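Local coordinates for protein dihydroneopterin triphosphate diphosphatase (PDB 5U7F) that probably hydrolyses dihydroneopterin triphosphate to dihydroneopterin monophosphate and pyrophosphate for folate biosynthesis, and can also cleave nucleoside triphosphates such as dATP, at residues Q37-S42 with E59-D64; A52-V57 with L70-C75; A128-T133 with A141-V146. All blocks are in the same frame, centred on the assembly; numbering follows the deposited sequence.

Contact 1 (Q37-S42 with E59-D64); sequences QSVTGS and EEVTID. With CO (cobalt (II) ion), chain F; CO (cobalt (II) ion), chain E; SO4 (sulfate ion), chain C.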
loop_
_atom_site.group_PDB
_atom_site.type_symbol
_atom_site.label_atom_id
_atom_site.label_comp_id
_atom_site.label_asym_id
_atom_site.label_seq_id
_atom_site.Cartn_x
_atom_site.Cartn_y
_atom_site.Cartn_z
ATOM N N GLN A 37 5.938 4.254 -1.740
ATOM C CA GLN A 37 5.213 3.072 -1.237
ATOM C C GLN A 37 4.119 2.635 -2.167
ATOM O O GLN A 37 3.666 3.413 -3.022
ATOM C CB GLN A 37 4.600 3.388 0.115
ATOM C CG GLN A 37 3.723 4.605 0.091
ATOM C CD GLN A 37 2.774 4.733 1.259
ATOM O OE1 GLN A 37 1.911 5.630 1.281
ATOM N NE2 GLN A 37 2.949 3.881 2.267
ATOM N N SER A 38 3.668 1.394 -2.002
ATOM C CA SER A 38 2.394 0.958 -2.542
ATOM C C SER A 38 1.255 1.584 -1.694
ATOM O O SER A 38 1.508 2.418 -0.797
ATOM C CB SER A 38 2.319 -0.591 -2.550
ATOM O OG SER A 38 3.546 -1.162 -2.997
ATOM N N VAL A 39 0.006 1.263 -2.009
ATOM C CA VAL A 39 -1.121 1.803 -1.250
ATOM C C VAL A 39 -1.153 1.223 0.179
ATOM O O VAL A 39 -1.101 0.020 0.345
ATOM C CB VAL A 39 -2.434 1.520 -1.979
ATOM C CG1 VAL A 39 -3.638 1.779 -1.108
ATOM C CG2 VAL A 39 -2.516 2.381 -3.238
ATOM N N THR A 40 -1.184 2.084 1.198
ATOM C CA THR A 40 -1.367 1.625 2.591
ATOM C C THR A 40 -2.495 2.436 3.196
ATOM O O THR A 40 -2.802 3.522 2.719
ATOM C CB THR A 40 -0.096 1.756 3.476
ATOM O OG1 THR A 40 0.222 3.135 3.687
ATOM C CG2 THR A 40 1.084 1.041 2.864
ATOM N N GLY A 41 -3.143 1.900 4.226
ATOM C CA GLY A 41 -4.156 2.661 4.925
ATOM C C GLY A 41 -4.618 1.954 6.173
ATOM O O GLY A 41 -4.534 0.724 6.242
ATOM N N SER A 42 -5.094 2.734 7.143
ATOM C CA SER A 42 -5.674 2.186 8.380
ATOM C C SER A 42 -7.010 1.494 8.141
ATOM O O SER A 42 -7.817 1.932 7.322
ATOM C CB SER A 42 -5.873 3.291 9.427
ATOM O OG SER A 42 -4.642 3.795 9.903
ATOM N N GLU A 59 -9.838 5.582 -2.908
ATOM C CA GLU A 59 -9.410 6.910 -2.402
ATOM C C GLU A 59 -8.042 7.382 -2.913
ATOM O O GLU A 59 -7.892 8.548 -3.292
ATOM C CB GLU A 59 -9.365 6.916 -0.853
ATOM C CG GLU A 59 -10.728 6.815 -0.145
ATOM C CD GLU A 59 -10.628 6.786 1.402
ATOM O OE1 GLU A 59 -11.681 6.649 2.074
ATOM O OE2 GLU A 59 -9.501 6.916 1.943
ATOM N N GLU A 60 -7.048 6.496 -2.919
ATOM C CA GLU A 60 -5.667 6.889 -3.158
ATOM C C GLU A 60 -5.220 6.876 -4.609
ATOM O O GLU A 60 -4.343 7.646 -4.986
ATOM C CB GLU A 60 -4.731 5.989 -2.357
ATOM C CG GLU A 60 -4.931 6.186 -0.826
ATOM C CD GLU A 60 -3.774 5.751 0.030
ATOM O OE1 GLU A 60 -2.809 5.207 -0.518
ATOM O OE2 GLU A 60 -3.844 5.955 1.277
ATOM N N VAL A 61 -5.780 5.991 -5.423
ATOM C CA VAL A 61 -5.404 5.979 -6.819
ATOM C C VAL A 61 -6.618 5.930 -7.742
ATOM O O VAL A 61 -6.462 5.664 -8.921
ATOM C CB VAL A 61 -4.445 4.820 -7.139
ATOM C CG1 VAL A 61 -3.158 4.981 -6.323
ATOM C CG2 VAL A 61 -5.090 3.467 -6.872
ATOM N N THR A 62 -7.803 6.240 -7.212
ATOM C CA THR A 62 -9.027 6.353 -8.028
ATOM C C THR A 62 -9.301 5.138 -8.928
ATOM O O THR A 62 -9.764 5.275 -10.056
ATOM C CB THR A 62 -8.981 7.613 -8.932
ATOM O OG1 THR A 62 -8.207 8.649 -8.302
ATOM C CG2 THR A 62 -10.400 8.104 -9.185
ATOM N N ILE A 63 -8.990 3.949 -8.427
ATOM C CA ILE A 63 -9.292 2.713 -9.126
ATOM C C ILE A 63 -10.418 2.053 -8.360
ATOM O O ILE A 63 -10.273 1.773 -7.183
ATOM C CB ILE A 63 -8.053 1.786 -9.223
ATOM C CG1 ILE A 63 -7.033 2.424 -10.157
ATOM C CG2 ILE A 63 -8.452 0.374 -9.689
ATOM C CD1 ILE A 63 -5.761 1.622 -10.424
ATOM N N ASP A 64 -11.559 1.862 -9.014
ATOM C CA ASP A 64 -12.690 1.184 -8.406
ATOM C C ASP A 64 -12.688 -0.289 -8.809
ATOM O O ASP A 64 -12.840 -0.619 -9.983
ATOM C CB ASP A 64 -14.001 1.844 -8.820
ATOM C CG ASP A 64 -15.191 1.287 -8.073
ATOM O OD1 ASP A 64 -15.118 0.131 -7.585
ATOM O OD2 ASP A 64 -16.208 2.007 -7.970
HETATM CO CO CO F . -2.347 5.522 2.647
HETATM CO CO CO E . -5.348 6.556 2.610
HETATM S S SO4 C . -3.852 6.212 5.531
HETATM O O1 SO4 C . -2.666 5.617 6.168
HETATM O O2 SO4 C . -3.833 7.652 5.797
HETATM O O3 SO4 C . -3.828 5.936 4.082
HETATM O O4 SO4 C . -5.067 5.653 6.113
HETATM O O HOH W 1 -0.866 4.886 1.164
HETATM O O HOH W 2 -1.099 5.331 4.429
HETATM O O HOH W 3 -6.802 7.513 1.360
HETATM O O HOH W 4 -6.558 7.168 3.969
#
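T40 and E60 meet at a shared metal: T40 O binds the chain F cobalt at 2.0 Å, and E60 OE2 binds the same ion at 2.1 Å. The two oxygens, T40 O and E60 OE2, lie 3.0 Å apart as fellow ligands. E60 OE2 also binds the chain E cobalt, so one carboxylate oxygen spans both ions, as does sulfate O3. E60 reaches them from its helix with CG anti to the carbonyl carbon (chi1 -65°) and the chain extended beyond. Its other oxygen, OE1, takes a hydrogen bond of 2.6 Å from a cobalt-bound water. That water also donates to Q37 OE1 and accepts from T40 N, and this grip restrains the carboxylate's rotation. On the strand side, V39 CG1 packs against E60 OE1 at 3.6 Å, while V39 CG2 meets V61 CG1 at 4.1 Å. T40 OG1 hydrogen-bonds a second cobalt-bound water and accepts a weak hydrogen bond from Q37 NE2. E56 and E117 add further metal ligands. S42 N and K7 hold the sulfate, probably acquired from the crystallisation liquor. Helix 49-61 and strand 36-42 are thus tied to one polynuclear centre, and the captured anion is consistent with a site built to receive phosphate.

Contact 2 (A52-V57 with L70-C75); sequences AAMREV and LTLIDC. With CO (cobalt (II) ion), chain D; CO (cobalt (II) ion), chain E.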
loop_
_atom_site.group_PDB
_atom_site.type_symbol
_atom_site.label_atom_id
_atom_site.label_comp_id
_atom_site.label_asym_id
_atom_site.label_seq_id
_atom_site.Cartn_x
_atom_site.Cartn_y
_atom_site.Cartn_z
ATOM N N ALA A 52 -11.211 -2.303 3.747
ATOM C CA ALA A 52 -10.346 -1.155 3.888
ATOM C C ALA A 52 -9.438 -1.047 2.663
ATOM O O ALA A 52 -9.198 0.038 2.141
ATOM C CB ALA A 52 -9.538 -1.250 5.177
ATOM N N ALA A 53 -8.954 -2.191 2.206
ATOM C CA ALA A 53 -8.097 -2.273 1.053
ATOM C C ALA A 53 -8.816 -1.720 -0.199
ATOM O O ALA A 53 -8.291 -0.840 -0.875
ATOM C CB ALA A 53 -7.657 -3.701 0.826
ATOM N N MET A 54 -10.026 -2.203 -0.455
ATOM C CA MET A 54 -10.784 -1.712 -1.600
ATOM C C MET A 54 -11.038 -0.212 -1.458
ATOM O O MET A 54 -10.929 0.525 -2.439
ATOM C CB MET A 54 -12.100 -2.462 -1.754
ATOM C CG MET A 54 -11.954 -3.759 -2.533
ATOM S SD MET A 54 -13.538 -4.375 -3.123
ATOM C CE MET A 54 -14.521 -4.308 -1.616
ATOM N N ARG A 55 -11.321 0.246 -0.236
ATOM C CA ARG A 55 -11.641 1.649 -0.033
ATOM C C ARG A 55 -10.430 2.527 -0.296
ATOM O O ARG A 55 -10.540 3.520 -0.997
ATOM C CB ARG A 55 -12.161 1.911 1.363
ATOM C CG ARG A 55 -12.415 3.405 1.628
ATOM C CD ARG A 55 -12.828 3.683 3.012
ATOM N NE ARG A 55 -12.022 2.943 3.981
ATOM C CZ ARG A 55 -10.807 3.295 4.378
ATOM N NH1 ARG A 55 -10.240 4.413 3.920
ATOM N NH2 ARG A 55 -10.166 2.533 5.257
ATOM N N GLU A 56 -9.287 2.180 0.293
ATOM C CA GLU A 56 -8.064 2.944 0.117
ATOM C C GLU A 56 -7.602 2.951 -1.346
ATOM O O GLU A 56 -7.032 3.917 -1.820
ATOM C CB GLU A 56 -6.973 2.376 1.010
ATOM C CG GLU A 56 -7.248 2.584 2.482
ATOM C CD GLU A 56 -7.011 4.037 2.974
ATOM O OE1 GLU A 56 -6.335 4.781 2.257
ATOM O OE2 GLU A 56 -7.481 4.401 4.088
ATOM N N VAL A 57 -7.845 1.868 -2.068
ATOM C CA VAL A 57 -7.431 1.826 -3.459
ATOM C C VAL A 57 -8.279 2.832 -4.251
ATOM O O VAL A 57 -7.752 3.553 -5.101
ATOM C CB VAL A 57 -7.544 0.409 -4.048
ATOM C CG1 VAL A 57 -7.443 0.439 -5.583
ATOM C CG2 VAL A 57 -6.445 -0.476 -3.449
ATOM N N LEU A 70 -12.045 -5.961 -11.326
ATOM C CA LEU A 70 -10.696 -6.382 -11.010
ATOM C C LEU A 70 -10.792 -7.261 -9.777
ATOM O O LEU A 70 -11.809 -7.256 -9.095
ATOM C CB LEU A 70 -9.775 -5.181 -10.769
ATOM C CG LEU A 70 -9.694 -4.178 -11.916
ATOM C CD1 LEU A 70 -9.175 -2.847 -11.432
ATOM C CD2 LEU A 70 -8.805 -4.692 -13.053
ATOM N N THR A 71 -9.726 -7.991 -9.492
ATOM C CA THR A 71 -9.716 -8.939 -8.381
ATOM C C THR A 71 -8.663 -8.559 -7.330
ATOM O O THR A 71 -7.451 -8.613 -7.578
ATOM C CB THR A 71 -9.456 -10.368 -8.891
ATOM O OG1 THR A 71 -10.346 -10.650 -9.981
ATOM C CG2 THR A 71 -9.679 -11.380 -7.781
ATOM N N LEU A 72 -9.142 -8.167 -6.160
ATOM C CA LEU A 72 -8.261 -7.840 -5.052
ATOM C C LEU A 72 -7.903 -9.124 -4.318
ATOM O O LEU A 72 -8.767 -9.786 -3.749
ATOM C CB LEU A 72 -8.930 -6.845 -4.116
ATOM C CG LEU A 72 -8.117 -6.475 -2.879
ATOM C CD1 LEU A 72 -6.950 -5.597 -3.280
ATOM C CD2 LEU A 72 -9.001 -5.796 -1.849
ATOM N N ILE A 73 -6.642 -9.520 -4.365
ATOM C CA ILE A 73 -6.260 -10.798 -3.756
ATOM C C ILE A 73 -5.721 -10.601 -2.342
ATOM O O ILE A 73 -4.852 -9.764 -2.113
ATOM C CB ILE A 73 -5.208 -11.514 -4.608
ATOM C CG1 ILE A 73 -5.817 -11.858 -5.982
ATOM C CG2 ILE A 73 -4.680 -12.768 -3.885
ATOM C CD1 ILE A 73 -4.817 -12.378 -6.970
ATOM N N ASP A 74 -6.256 -11.376 -1.413
ATOM C CA ASP A 74 -5.756 -11.415 -0.048
ATOM C C ASP A 74 -4.522 -12.329 -0.074
ATOM O O ASP A 74 -4.615 -13.510 -0.413
ATOM C CB ASP A 74 -6.861 -11.913 0.906
ATOM C CG ASP A 74 -6.438 -11.939 2.360
ATOM O OD1 ASP A 74 -5.214 -12.003 2.655
ATOM O OD2 ASP A 74 -7.357 -11.923 3.217
ATOM N N CYS A 75 -3.361 -11.762 0.229
ATOM C CA CYS A 75 -2.101 -12.501 0.232
ATOM C C CYS A 75 -1.952 -13.478 1.412
ATOM O O CYS A 75 -0.983 -14.226 1.468
ATOM C CB CYS A 75 -0.936 -11.522 0.269
ATOM S SG CYS A 75 -0.756 -10.526 -1.220
HETATM CO CO CO D . -7.137 5.968 5.478
HETATM CO CO CO E . -5.348 6.556 2.610
HETATM O O HOH W 5 -9.057 6.785 4.912
HETATM O O HOH W 6 -6.991 7.664 7.002
HETATM O O HOH W 4 -6.558 7.168 3.969
HETATM O O HOH W 7 -7.951 4.678 6.971
HETATM O O HOH W 3 -6.802 7.513 1.360
#
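A53 opens the contact with L72, its CB lying 3.7 Å from L72 CD2 on the side of the helix that faces the strand. One residue on, M54 meets the same methyl from the flank: M54 CG stands 3.7 Å from L72 CD2, so this single branch of the leucine lodges against two successive residues of the helix. L72 sends CG anti to its backbone nitrogen (chi1 177°), which directs the branched end toward the helix, where CD2 makes the contact. R55 turns to the metal side of the helix, where NH1 forms a salt bridge with E56 OE2 at 2.8 Å. The guanidinium approaches from above the carboxylate plane, 59° out of it, and a further salt bridge ties R55 to E47. E56, bent at chi2 (-75°), divides its carboxylate between two ions: OE1 binds the chain E cobalt at 2.1 Å, and OE2 the chain D cobalt at 2.1 Å. A water bound to both ions bridges them as well. V57 points back to the apolar side and rests on V14 and I63. The Nudix-box helix thus has a metal-binding face and an apolar face. On the latter, A53 packs on I12, V14 and F103, while L72 touches V14 and F103, so strands 10-18 and 97-107 floor the contact. Strand 72-82, at the sheet margin, is joined to strand 97-107 by backbone bonds of I73 and C75 and by the C75-C104 disulfide.

Contact 3 (A128-T133 with A141-V146); sequences AAAALT and AIEQFV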
loop_
_atom_site.group_PDB
_atom_site.type_symbol
_atom_site.label_atom_id
_atom_site.label_comp_id
_atom_site.label_asym_id
_atom_site.label_seq_id
_atom_site.Cartn_x
_atom_site.Cartn_y
_atom_site.Cartn_z
ATOM N N ALA A 128 13.367 -2.769 -8.397
ATOM C CA ALA A 128 13.651 -1.360 -8.162
ATOM C C ALA A 128 12.660 -0.776 -7.174
ATOM O O ALA A 128 13.041 0.034 -6.321
ATOM C CB ALA A 128 13.611 -0.576 -9.459
ATOM N N ALA A 129 11.391 -1.171 -7.300
ATOM C CA ALA A 129 10.368 -0.678 -6.399
ATOM C C ALA A 129 10.719 -1.160 -5.008
ATOM O O ALA A 129 10.631 -0.404 -4.031
ATOM C CB ALA A 129 8.994 -1.149 -6.810
ATOM N N ALA A 130 11.148 -2.415 -4.946
ATOM C CA ALA A 130 11.473 -3.057 -3.692
ATOM C C ALA A 130 12.628 -2.350 -3.010
ATOM O O ALA A 130 12.580 -2.144 -1.807
ATOM C CB ALA A 130 11.819 -4.502 -3.911
ATOM N N ALA A 131 13.658 -2.000 -3.777
ATOM C CA ALA A 131 14.833 -1.338 -3.215
ATOM C C ALA A 131 14.548 0.093 -2.821
ATOM O O ALA A 131 15.202 0.619 -1.913
ATOM C CB ALA A 131 16.001 -1.374 -4.195
ATOM N N LEU A 132 13.595 0.719 -3.508
ATOM C CA LEU A 132 13.327 2.144 -3.369
ATOM C C LEU A 132 12.620 2.459 -2.060
ATOM O O LEU A 132 12.981 3.438 -1.388
ATOM C CB LEU A 132 12.479 2.663 -4.538
ATOM C CG LEU A 132 11.956 4.107 -4.463
ATOM C CD1 LEU A 132 13.124 5.087 -4.453
ATOM C CD2 LEU A 132 10.997 4.470 -5.589
ATOM N N THR A 133 11.614 1.647 -1.716
ATOM C CA THR A 133 10.756 1.914 -0.566
ATOM C C THR A 133 11.526 1.853 0.771
ATOM O O THR A 133 12.485 1.081 0.943
ATOM C CB THR A 133 9.549 0.954 -0.522
ATOM O OG1 THR A 133 8.614 1.379 0.477
ATOM C CG2 THR A 133 9.974 -0.520 -0.244
ATOM N N ALA A 141 6.765 -7.621 0.512
ATOM C CA ALA A 141 5.554 -7.976 -0.203
ATOM C C ALA A 141 5.807 -7.942 -1.714
ATOM O O ALA A 141 5.372 -8.833 -2.421
ATOM C CB ALA A 141 4.406 -7.053 0.182
ATOM N N ILE A 142 6.526 -6.933 -2.184
ATOM C CA ILE A 142 6.867 -6.843 -3.612
ATOM C C ILE A 142 7.689 -8.088 -3.993
ATOM O O ILE A 142 7.424 -8.754 -5.007
ATOM C CB ILE A 142 7.627 -5.532 -3.915
ATOM C CG1 ILE A 142 6.689 -4.340 -3.736
ATOM C CG2 ILE A 142 8.201 -5.527 -5.379
ATOM C CD1 ILE A 142 7.417 -2.980 -3.766
ATOM N N GLU A 143 8.657 -8.434 -3.156
ATOM C CA GLU A 143 9.559 -9.550 -3.452
ATOM C C GLU A 143 8.812 -10.866 -3.516
ATOM O O GLU A 143 9.029 -11.684 -4.431
ATOM C CB GLU A 143 10.691 -9.642 -2.431
ATOM C CG GLU A 143 11.677 -8.458 -2.507
ATOM C CD GLU A 143 12.760 -8.438 -1.421
ATOM O OE1 GLU A 143 12.530 -8.916 -0.285
ATOM O OE2 GLU A 143 13.857 -7.900 -1.702
ATOM N N GLN A 144 7.890 -11.065 -2.597
ATOM C CA GLN A 144 7.256 -12.361 -2.489
ATOM C C GLN A 144 6.049 -12.542 -3.402
ATOM O O GLN A 144 5.704 -13.680 -3.726
ATOM C CB GLN A 144 6.870 -12.610 -1.027
ATOM C CG GLN A 144 8.090 -12.753 -0.146
ATOM C CD GLN A 144 7.727 -13.062 1.305
ATOM O OE1 GLN A 144 6.571 -12.902 1.713
ATOM N NE2 GLN A 144 8.713 -13.510 2.087
ATOM N N PHE A 145 5.406 -11.455 -3.836
ATOM C CA PHE A 145 4.151 -11.592 -4.571
ATOM C C PHE A 145 4.164 -10.973 -5.958
ATOM O O PHE A 145 3.264 -11.232 -6.745
ATOM C CB PHE A 145 3.005 -11.006 -3.748
ATOM C CG PHE A 145 2.644 -11.848 -2.551
ATOM C CD1 PHE A 145 1.725 -12.892 -2.660
ATOM C CD2 PHE A 145 3.250 -11.633 -1.335
ATOM C CE1 PHE A 145 1.410 -13.690 -1.558
ATOM C CE2 PHE A 145 2.930 -12.420 -0.234
ATOM C CZ PHE A 145 2.021 -13.447 -0.347
ATOM N N VAL A 146 5.185 -10.193 -6.277
ATOM C CA VAL A 146 5.353 -9.715 -7.655
ATOM C C VAL A 146 6.479 -10.464 -8.331
ATOM O O VAL A 146 6.292 -11.072 -9.392
ATOM C CB VAL A 146 5.654 -8.200 -7.737
ATOM C CG1 VAL A 146 5.847 -7.791 -9.220
ATOM C CG2 VAL A 146 4.508 -7.424 -7.114
#
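Apolar packing joins A129 and A130 to I142, whose branched side chain supplies most of the touching atoms on its helix. The ethyl arm ends over the first helix, with I142 CD1 3.9 Å from A129 CB and 4.0 Å from the backbone nitrogen, A130 N. The other branch, I142 CG2, sits 4.0 Å from A130 CB. With chi1 at -68°, CG2 is anti to the backbone nitrogen and CG1 anti to the carbonyl carbon; this setting turns CG2 to A130 and the ethyl arm to A129. At the border of this patch the aliphatic part of E143 takes part, its CG approaching A130 CB at 4.2 Å. The small alanines bring the backbones near, the CA atoms of A130 and I142 being 6.0 Å apart. Helix 128-132 and helix 141-146 run nearly antiparallel, at 160°, with axes approaching to 9.3 Å.

Polar interactions serve each segment separately. V146 N bonds I142 O at 2.9 Å near a wider pi-type turn at 143-146. T133, which leaves the first helix, is anchored by a hydrogen bond between its OG1 and W36 O, and A128 N is bonded to D125 OD1.

The pair forms a helical hairpin laid on the sheet: A129 reaches V24 and M26 of strand 23-29 and L124 of strand 118-125, whereas I142 contacts V15 of strand 10-18. Farther along helix 136-147, F145 packs on W102 and C104 of strand 97-107.

How the contacts relate
Contacts 1 and 2 are neighbours, their centres about 9 Å apart, and both use helix 49-61; their segments alternate along the chain. They share the chain E cobalt and meet again where I63 touches L70. Contact 3 comes later in sequence, its centre about 17 Å from that of contact 1 and 18 Å from that of contact 2. Strand 10-18 lies between the helical layers: I12, V14 and I16 face the helix 49-61 side, L13 and V15 that of helix 136-147. The sheet is thereby sandwiched between helices, as in Nudix hydrolases, with the metal centre beside helix 49-61. C75 and F145 connect contacts 2 and 3, with C75 CB to F145 CZ at 3.6 Å.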